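Local coordinates for periplasmic solute binding protein (Candidatus liberibacter, PDB 4CL2) that binds manganese and zinc ions in the periplasm and, as a member of the ZnuA-like solute-binding family, probably delivers metal to an ABC transporter, at residues P153-T156 with R157-V161; K146-N149 with S150-L154; L263-S266 with L267-V271. All coordinates share one frame; numbering follows the deposited sequence.

Contact 1: residues P153-T156 with R157-V161; sequences PLKT and RIEKV
Lys155 with Glu159, and Pro153 and Leu154 with Arg157 and Ile158, form a local i to i+4 contact in the C-terminal part of helix 133-158, the long helix that links the two lobes, as in related proteins of the family. The evidence is three successive backbone bonds. Arg157 N reaches Pro153 O at 3.1 Å and lies 35° out of that carbonyl's plane; Ile158 N to Leu154 O is 2.9 Å; Glu159 N to Lys155 O is 2.8 Å and runs almost straight out from the carbonyl, with a C=O...N angle of 168°. Beyond them the chain turns: Val161 N donates to Ile158 O over 3.0 Å, closing a type I beta turn from Ile158 to Val161.

Chi1 (-68°) sets Glu159 CG beside its backbone N, 3.2 Å from Lys155 O; the bend at chi2 then swings the carboxylate across the extended lysine. There Glu159 OE2 lies 3.6 Å from Lys155 CE. Glu159 OE2 is 4.8 Å from Lys155 NZ, too long for a salt bridge, though the opposite charges may still attract weakly; OE1 is instead paired with Arg166. On the solvent side a water donates to Thr156 O and accepts from Lys160 NZ, bridging one turn, while Thr156 OG1 bonds back to Leu152 O.

Arg157 extends toward helix 259-274, where it forms a salt bridge with Asp272. Leu154 and Ile158 pack on the same helix, and Ile158 also touches Phe182 of helix 176-182, so this part of the long helix packs against two helices of the C-terminal lobe.

Contact 2: residues K146-N149 with S150-L154; sequences KIRN and SILPL. With SO4 (sulfate ion), chain E.
Ser150 sits one helical turn after Lys146, Ser150 N donating to Lys146 O at 3.1 Å. From there its side chain leads outward to a sulfate ion, probably acquired from the crystallisation liquor. Ser150 CB already lies 3.3 Å from sulfate O2. With the hydroxyl beside the backbone N (chi1 -72°), Ser150 OG donates to sulfate O2 at a measured 2.5 Å, unusually short and of doubtful exact length. Ser150 OG also accepts from a water 3.0 Å away, which gives its other hydrogen bond to Lys146 O. The serine tip is therefore gripped by anion and water, and Arg264 holds the sulfate from helix 259-274.

This lies in the second half of helix 133-158, just before a proline kink. Pro153 has no N-H to offer Asn149 O, and Pro153 CD stands 3.2 Å from Asn149 O; Leu154 N manages a weak bond to Ile151 O. Ahead of the kink the i to i+4 bonds continue, with Leu152 N 2.8 Å from Arg148 O. On the buried side Ile147 and Ile151 lie alongside each other, Ile147 CG2 to Ile151 CG1 4.1 Å, touching helices 111-128 and 259-274. Leu152 runs beside the aliphatic part of Arg148, whose guanidinium turns back to Glu145.

Contact 3: residues L263-S266 with L267-V271; sequences LRFS and LTKIV. With SO4 (sulfate ion), chain E.
A threonine hydroxyl bonded back into its own helix marks this turn of helix 259-274, the last helix of the chain: Arg264 O accepts both from Thr268 N, at 2.9 Å, and from Thr268 OG1, at 2.7 Å. The two donors approach from opposite faces of the carbonyl plane, each tilted from it by about 30°. What brings OG1 there is the threonine's first torsion (chi1 -62°), which sets the hydroxyl beside the backbone N and opposite the carbonyl carbon.

Arg264 sends its side chain outward. It bends at chi3, and Arg264 NH1 donates to sulfate O2 over 2.9 Å in a fairly straight bond, N-H...O 164°; the oxygen lies at the edge of the guanidinium, in its plane. Arg264 NH2 is salt-bridged to Asp261, so Asp261 and the sulfate, probably from the crystallisation liquor, together probably restrict the guanidinium's rotation in the crystal. Phe265 and Lys269 run side by side, Phe265 CE2 4.1 Å from Lys269 CD, and the ring packs edge-to-face with Tyr245.

Leu267 N bonds to Leu263 O at 2.9 Å, and the buried Leu267 side chain touches Ile151 of helix 133-158 and Leu178 and Phe182 of helix 176-182. The buried Ser266 OG bonds to Tyr245 O; its side chain is about 12 Å from the bound manganese. Ser266 and Ile270 rest on Leu244 of strand 239-244, so the helix packs on that strand and the long helix.

The three contacts form a compact triangle, every pair of centres about 11 Å apart. Contact 2 and contact 1 follow one another on helix 133-158, sharing Pro153 and Leu154, and contact 3 comes much later, on helix 259-274 packed against it. Between the helices, Leu154 CD1 lies 3.5 Å from Thr268 OG1, Ile151 CG2 3.6 Å from Leu267 CD2, and Ile158 CG1 3.6 Å from Val271 CB. Contacts 2 and 3 also share the sulfate. As in related metal-binding proteins of this family, the long helix joins the two lobes, and a rigid linker of this kind probably limits movement between them.

Contact 1: residues P153-T156 with R157-V161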
loop_
_atom_site.group_PDB
_atom_site.type_symbol
_atom_site.label_atom_id
_atom_site.label_comp_id
_atom_site.label_asym_id
_atom_site.label_seq_id
_atom_site.Cartn_x
_atom_site.Cartn_y
_atom_site.Cartn_z
ATOM N N PRO A 153 -15.264 4.656 9.863
ATOM C CA PRO A 153 -16.558 5.033 9.356
ATOM C C PRO A 153 -16.822 4.737 7.863
ATOM O O PRO A 153 -17.936 4.496 7.441
ATOM C CB PRO A 153 -16.633 6.568 9.670
ATOM C CG PRO A 153 -15.610 6.807 10.709
ATOM C CD PRO A 153 -14.559 5.746 10.583
ATOM N N LEU A 154 -15.753 4.726 7.094
ATOM C CA LEU A 154 -15.819 4.379 5.652
ATOM C C LEU A 154 -16.122 2.862 5.493
ATOM O O LEU A 154 -16.996 2.470 4.717
ATOM C CB LEU A 154 -14.529 4.706 4.998
ATOM C CG LEU A 154 -14.254 6.235 4.979
ATOM C CD1 LEU A 154 -12.858 6.503 4.434
ATOM C CD2 LEU A 154 -15.293 6.908 4.119
ATOM N N LYS A 155 -15.423 2.038 6.301
ATOM C CA LYS A 155 -15.756 0.590 6.337
ATOM C C LYS A 155 -17.200 0.345 6.697
ATOM O O LYS A 155 -17.932 -0.387 6.045
ATOM C CB LYS A 155 -14.818 -0.176 7.257
ATOM C CG LYS A 155 -15.126 -1.676 7.313
ATOM C CD LYS A 155 -14.319 -2.399 8.408
ATOM C CE LYS A 155 -14.709 -3.871 8.335
ATOM N NZ LYS A 155 -13.960 -4.654 9.356
ATOM N N THR A 156 -17.667 1.006 7.763
ATOM C CA THR A 156 -18.997 0.836 8.232
ATOM C C THR A 156 -20.015 1.140 7.132
ATOM O O THR A 156 -20.985 0.394 6.896
ATOM C CB THR A 156 -19.221 1.664 9.544
ATOM O OG1 THR A 156 -18.257 1.251 10.532
ATOM C CG2 THR A 156 -20.562 1.573 9.981
ATOM N N ARG A 157 -19.750 2.202 6.366
ATOM C CA ARG A 157 -20.611 2.524 5.273
ATOM C C ARG A 157 -20.512 1.500 4.107
ATOM O O ARG A 157 -21.581 1.063 3.591
ATOM C CB ARG A 157 -20.307 3.953 4.763
ATOM C CG ARG A 157 -21.317 4.439 3.765
ATOM C CD ARG A 157 -21.368 5.973 3.660
ATOM N NE ARG A 157 -21.881 6.335 2.326
ATOM C CZ ARG A 157 -21.198 6.981 1.377
ATOM N NH1 ARG A 157 -19.960 7.433 1.601
ATOM N NH2 ARG A 157 -21.763 7.189 0.189
ATOM N N ILE A 158 -19.289 1.041 3.770
ATOM C CA ILE A 158 -19.017 0.074 2.685
ATOM C C ILE A 158 -19.784 -1.221 2.983
ATOM O O ILE A 158 -20.332 -1.890 2.091
ATOM C CB ILE A 158 -17.463 -0.167 2.534
ATOM C CG1 ILE A 158 -16.764 1.081 1.921
ATOM C CG2 ILE A 158 -17.127 -1.413 1.722
ATOM C CD1 ILE A 158 -15.251 1.150 2.011
ATOM N N GLU A 159 -19.812 -1.584 4.278
ATOM C CA GLU A 159 -20.385 -2.849 4.653
ATOM C C GLU A 159 -21.906 -2.917 4.439
ATOM O O GLU A 159 -22.461 -3.998 4.486
ATOM C CB GLU A 159 -20.048 -3.212 6.091
ATOM C CG GLU A 159 -18.600 -3.512 6.329
ATOM C CD GLU A 159 -18.019 -4.738 5.567
ATOM O OE1 GLU A 159 -18.809 -5.569 5.101
ATOM O OE2 GLU A 159 -16.780 -4.870 5.505
ATOM N N LYS A 160 -22.578 -1.787 4.194
ATOM C CA LYS A 160 -23.983 -1.795 3.861
ATOM C C LYS A 160 -24.296 -2.157 2.410
ATOM O O LYS A 160 -25.470 -2.275 2.046
ATOM C CB LYS A 160 -24.604 -0.421 4.158
ATOM C CG LYS A 160 -24.447 -0.017 5.591
ATOM C CD LYS A 160 -25.102 1.337 5.829
ATOM C CE LYS A 160 -24.753 1.868 7.211
ATOM N NZ LYS A 160 -25.027 0.884 8.301
ATOM N N VAL A 161 -23.277 -2.293 1.575
ATOM C CA VAL A 161 -23.462 -2.593 0.147
ATOM C C VAL A 161 -24.099 -3.994 -0.028
ATOM O O VAL A 161 -23.629 -4.982 0.578
ATOM C CB VAL A 161 -22.131 -2.522 -0.640
ATOM C CG1 VAL A 161 -22.294 -3.056 -2.062
ATOM C CG2 VAL A 161 -21.623 -1.077 -0.698
HETATM O O HOH W 1 -22.716 -1.058 8.375
#

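Contact 2: residues K146-N149 with S150-L154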
loop_
_atom_site.group_PDB
_atom_site.type_symbol
_atom_site.label_atom_id
_atom_site.label_comp_id
_atom_site.label_asym_id
_atom_site.label_seq_id
_atom_site.Cartn_x
_atom_site.Cartn_y
_atom_site.Cartn_z
ATOM N N LYS A 146 -5.804 7.267 15.311
ATOM C CA LYS A 146 -6.122 8.232 14.265
ATOM C C LYS A 146 -6.567 7.556 12.955
ATOM O O LYS A 146 -7.519 7.992 12.334
ATOM C CB LYS A 146 -4.887 9.109 14.016
ATOM C CG LYS A 146 -5.155 10.337 13.186
ATOM C CD LYS A 146 -3.889 11.200 13.071
ATOM C CE LYS A 146 -4.164 12.518 12.336
ATOM N NZ LYS A 146 -2.854 13.241 12.342
ATOM N N ILE A 147 -5.911 6.445 12.584
ATOM C CA ILE A 147 -6.237 5.709 11.398
ATOM C C ILE A 147 -7.619 5.088 11.560
ATOM O O ILE A 147 -8.473 5.181 10.705
ATOM C CB ILE A 147 -5.175 4.568 11.095
ATOM C CG1 ILE A 147 -3.808 5.133 10.696
ATOM C CG2 ILE A 147 -5.731 3.609 9.974
ATOM C CD1 ILE A 147 -3.721 5.609 9.308
ATOM N N ARG A 148 -7.842 4.428 12.699
ATOM C CA ARG A 148 -9.148 3.837 12.968
ATOM C C ARG A 148 -10.268 4.864 12.897
ATOM O O ARG A 148 -11.321 4.634 12.274
ATOM C CB ARG A 148 -9.177 3.059 14.290
ATOM C CG ARG A 148 -10.499 2.305 14.519
ATOM C CD ARG A 148 -10.497 1.587 15.864
ATOM N NE ARG A 148 -9.462 0.589 15.819
ATOM C CZ ARG A 148 -8.420 0.527 16.642
ATOM N NH1 ARG A 148 -8.267 1.396 17.612
ATOM N NH2 ARG A 148 -7.488 -0.402 16.420
ATOM N N ASN A 149 -10.052 5.996 13.510
ATOM C CA ASN A 149 -11.065 7.035 13.569
ATOM C C ASN A 149 -11.426 7.562 12.213
ATOM O O ASN A 149 -12.599 7.861 11.950
ATOM C CB ASN A 149 -10.618 8.150 14.499
ATOM C CG ASN A 149 -10.679 7.743 15.942
ATOM O OD1 ASN A 149 -11.422 6.833 16.297
ATOM N ND2 ASN A 149 -9.922 8.445 16.805
ATOM N N SER A 150 -10.471 7.663 11.316
ATOM C CA SER A 150 -10.760 8.115 9.952
ATOM C C SER A 150 -11.337 7.090 9.030
ATOM O O SER A 150 -12.128 7.439 8.138
ATOM C CB SER A 150 -9.531 8.670 9.194
ATOM O OG SER A 150 -9.164 9.926 9.732
ATOM N N ILE A 151 -10.869 5.854 9.180
ATOM C CA ILE A 151 -11.110 4.829 8.206
ATOM C C ILE A 151 -12.294 3.957 8.605
ATOM O O ILE A 151 -13.125 3.551 7.750
ATOM C CB ILE A 151 -9.834 3.979 7.942
ATOM C CG1 ILE A 151 -8.698 4.850 7.449
ATOM C CG2 ILE A 151 -10.128 2.832 6.988
ATOM C CD1 ILE A 151 -9.082 5.778 6.295
ATOM N N LEU A 152 -12.450 3.682 9.887
ATOM C CA LEU A 152 -13.600 2.864 10.254
ATOM C C LEU A 152 -14.941 3.328 9.819
ATOM O O LEU A 152 -15.775 2.518 9.350
ATOM C CB LEU A 152 -13.519 2.548 11.778
ATOM C CG LEU A 152 -14.532 1.550 12.229
ATOM C CD1 LEU A 152 -14.429 0.170 11.533
ATOM C CD2 LEU A 152 -14.369 1.370 13.727
ATOM N N PRO A 153 -15.264 4.656 9.863
ATOM C CA PRO A 153 -16.558 5.033 9.356
ATOM C C PRO A 153 -16.822 4.737 7.863
ATOM O O PRO A 153 -17.936 4.496 7.441
ATOM C CB PRO A 153 -16.633 6.568 9.670
ATOM C CG PRO A 153 -15.610 6.807 10.709
ATOM C CD PRO A 153 -14.559 5.746 10.583
ATOM N N LEU A 154 -15.753 4.726 7.094
ATOM C CA LEU A 154 -15.819 4.379 5.652
ATOM C C LEU A 154 -16.122 2.862 5.493
ATOM O O LEU A 154 -16.996 2.470 4.717
ATOM C CB LEU A 154 -14.529 4.706 4.998
ATOM C CG LEU A 154 -14.254 6.235 4.979
ATOM C CD1 LEU A 154 -12.858 6.503 4.434
ATOM C CD2 LEU A 154 -15.293 6.908 4.119
HETATM S S SO4 E . -11.694 12.423 9.327
HETATM O O1 SO4 E . -12.906 11.994 8.624
HETATM O O2 SO4 E . -10.550 11.785 8.672
HETATM O O3 SO4 E . -11.808 11.992 10.739
HETATM O O4 SO4 E . -11.520 13.875 9.309
HETATM O O HOH W 2 -8.431 10.445 12.591
#

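Contact 3: residues L263-S266 with L267-V271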
loop_
_atom_site.group_PDB
_atom_site.type_symbol
_atom_site.label_atom_id
_atom_site.label_comp_id
_atom_site.label_asym_id
_atom_site.label_seq_id
_atom_site.Cartn_x
_atom_site.Cartn_y
_atom_site.Cartn_z
ATOM N N LEU A 263 -5.296 6.162 2.358
ATOM C CA LEU A 263 -6.382 5.241 2.667
ATOM C C LEU A 263 -7.717 5.977 2.632
ATOM O O LEU A 263 -8.706 5.476 2.117
ATOM C CB LEU A 263 -6.219 4.661 4.076
ATOM C CG LEU A 263 -5.134 3.620 4.216
ATOM C CD1 LEU A 263 -5.105 3.149 5.661
ATOM C CD2 LEU A 263 -5.322 2.422 3.300
ATOM N N ARG A 264 -7.776 7.139 3.279
ATOM C CA ARG A 264 -9.010 7.888 3.371
ATOM C C ARG A 264 -9.526 8.297 1.966
ATOM O O ARG A 264 -10.705 8.141 1.648
ATOM C CB ARG A 264 -8.843 9.107 4.248
ATOM C CG ARG A 264 -10.131 9.865 4.464
ATOM C CD ARG A 264 -9.913 11.026 5.449
ATOM N NE ARG A 264 -9.011 11.989 4.894
ATOM C CZ ARG A 264 -8.592 13.091 5.503
ATOM N NH1 ARG A 264 -8.928 13.346 6.768
ATOM N NH2 ARG A 264 -7.795 13.926 4.827
ATOM N N PHE A 265 -8.641 8.792 1.107
ATOM C CA PHE A 265 -9.062 9.163 -0.231
ATOM C C PHE A 265 -9.578 7.997 -1.030
ATOM O O PHE A 265 -10.662 8.058 -1.583
ATOM C CB PHE A 265 -7.925 9.855 -1.003
ATOM C CG PHE A 265 -8.322 10.310 -2.349
ATOM C CD1 PHE A 265 -8.847 11.559 -2.561
ATOM C CD2 PHE A 265 -8.169 9.449 -3.435
ATOM C CE1 PHE A 265 -9.289 11.919 -3.811
ATOM C CE2 PHE A 265 -8.604 9.805 -4.689
ATOM C CZ PHE A 265 -9.166 11.034 -4.874
ATOM N N SER A 266 -8.790 6.928 -1.101
ATOM C CA SER A 266 -9.184 5.799 -1.930
ATOM C C SER A 266 -10.423 5.102 -1.401
ATOM O O SER A 266 -11.266 4.798 -2.199
ATOM C CB SER A 266 -8.012 4.851 -2.093
ATOM O OG SER A 266 -6.975 5.547 -2.856
ATOM N N LEU A 267 -10.542 4.889 -0.107
ATOM C CA LEU A 267 -11.733 4.273 0.406
ATOM C C LEU A 267 -12.962 5.179 0.258
ATOM O O LEU A 267 -14.072 4.721 0.003
ATOM C CB LEU A 267 -11.536 3.799 1.806
ATOM C CG LEU A 267 -10.813 2.438 1.945
ATOM C CD1 LEU A 267 -9.481 2.304 1.305
ATOM C CD2 LEU A 267 -10.707 2.168 3.473
ATOM N N THR A 268 -12.784 6.502 0.424
ATOM C CA THR A 268 -13.897 7.425 0.168
ATOM C C THR A 268 -14.390 7.325 -1.236
ATOM O O THR A 268 -15.585 7.267 -1.539
ATOM C CB THR A 268 -13.499 8.904 0.582
ATOM O OG1 THR A 268 -13.220 8.999 1.962
ATOM C CG2 THR A 268 -14.596 9.858 0.204
ATOM N N LYS A 269 -13.466 7.308 -2.196
ATOM C CA LYS A 269 -13.821 7.247 -3.555
ATOM C C LYS A 269 -14.554 5.918 -3.909
ATOM O O LYS A 269 -15.531 5.874 -4.597
ATOM C CB LYS A 269 -12.585 7.474 -4.436
ATOM C CG LYS A 269 -12.956 7.578 -5.882
ATOM C CD LYS A 269 -11.882 8.322 -6.663
ATOM C CE LYS A 269 -12.314 8.434 -8.087
ATOM N NZ LYS A 269 -13.380 9.481 -8.281
ATOM N N ILE A 270 -14.050 4.826 -3.316
ATOM C CA ILE A 270 -14.732 3.544 -3.512
ATOM C C ILE A 270 -16.164 3.554 -2.970
ATOM O O ILE A 270 -17.089 3.224 -3.686
ATOM C CB ILE A 270 -13.908 2.434 -2.874
ATOM C CG1 ILE A 270 -12.590 2.293 -3.631
ATOM C CG2 ILE A 270 -14.745 1.137 -2.868
ATOM C CD1 ILE A 270 -11.623 1.415 -2.879
ATOM N N VAL A 271 -16.338 4.036 -1.739
ATOM C CA VAL A 271 -17.666 3.976 -1.131
ATOM C C VAL A 271 -18.598 4.923 -1.859
ATOM O O VAL A 271 -19.773 4.627 -2.082
ATOM C CB VAL A 271 -17.638 4.201 0.407
ATOM C CG1 VAL A 271 -17.249 5.564 0.806
ATOM C CG2 VAL A 271 -18.996 3.971 1.019
HETATM S S SO4 E . -11.694 12.423 9.327
HETATM O O1 SO4 E . -12.906 11.994 8.624
HETATM O O2 SO4 E . -10.550 11.785 8.672
HETATM O O3 SO4 E . -11.808 11.992 10.739
HETATM O O4 SO4 E . -11.520 13.875 9.309
#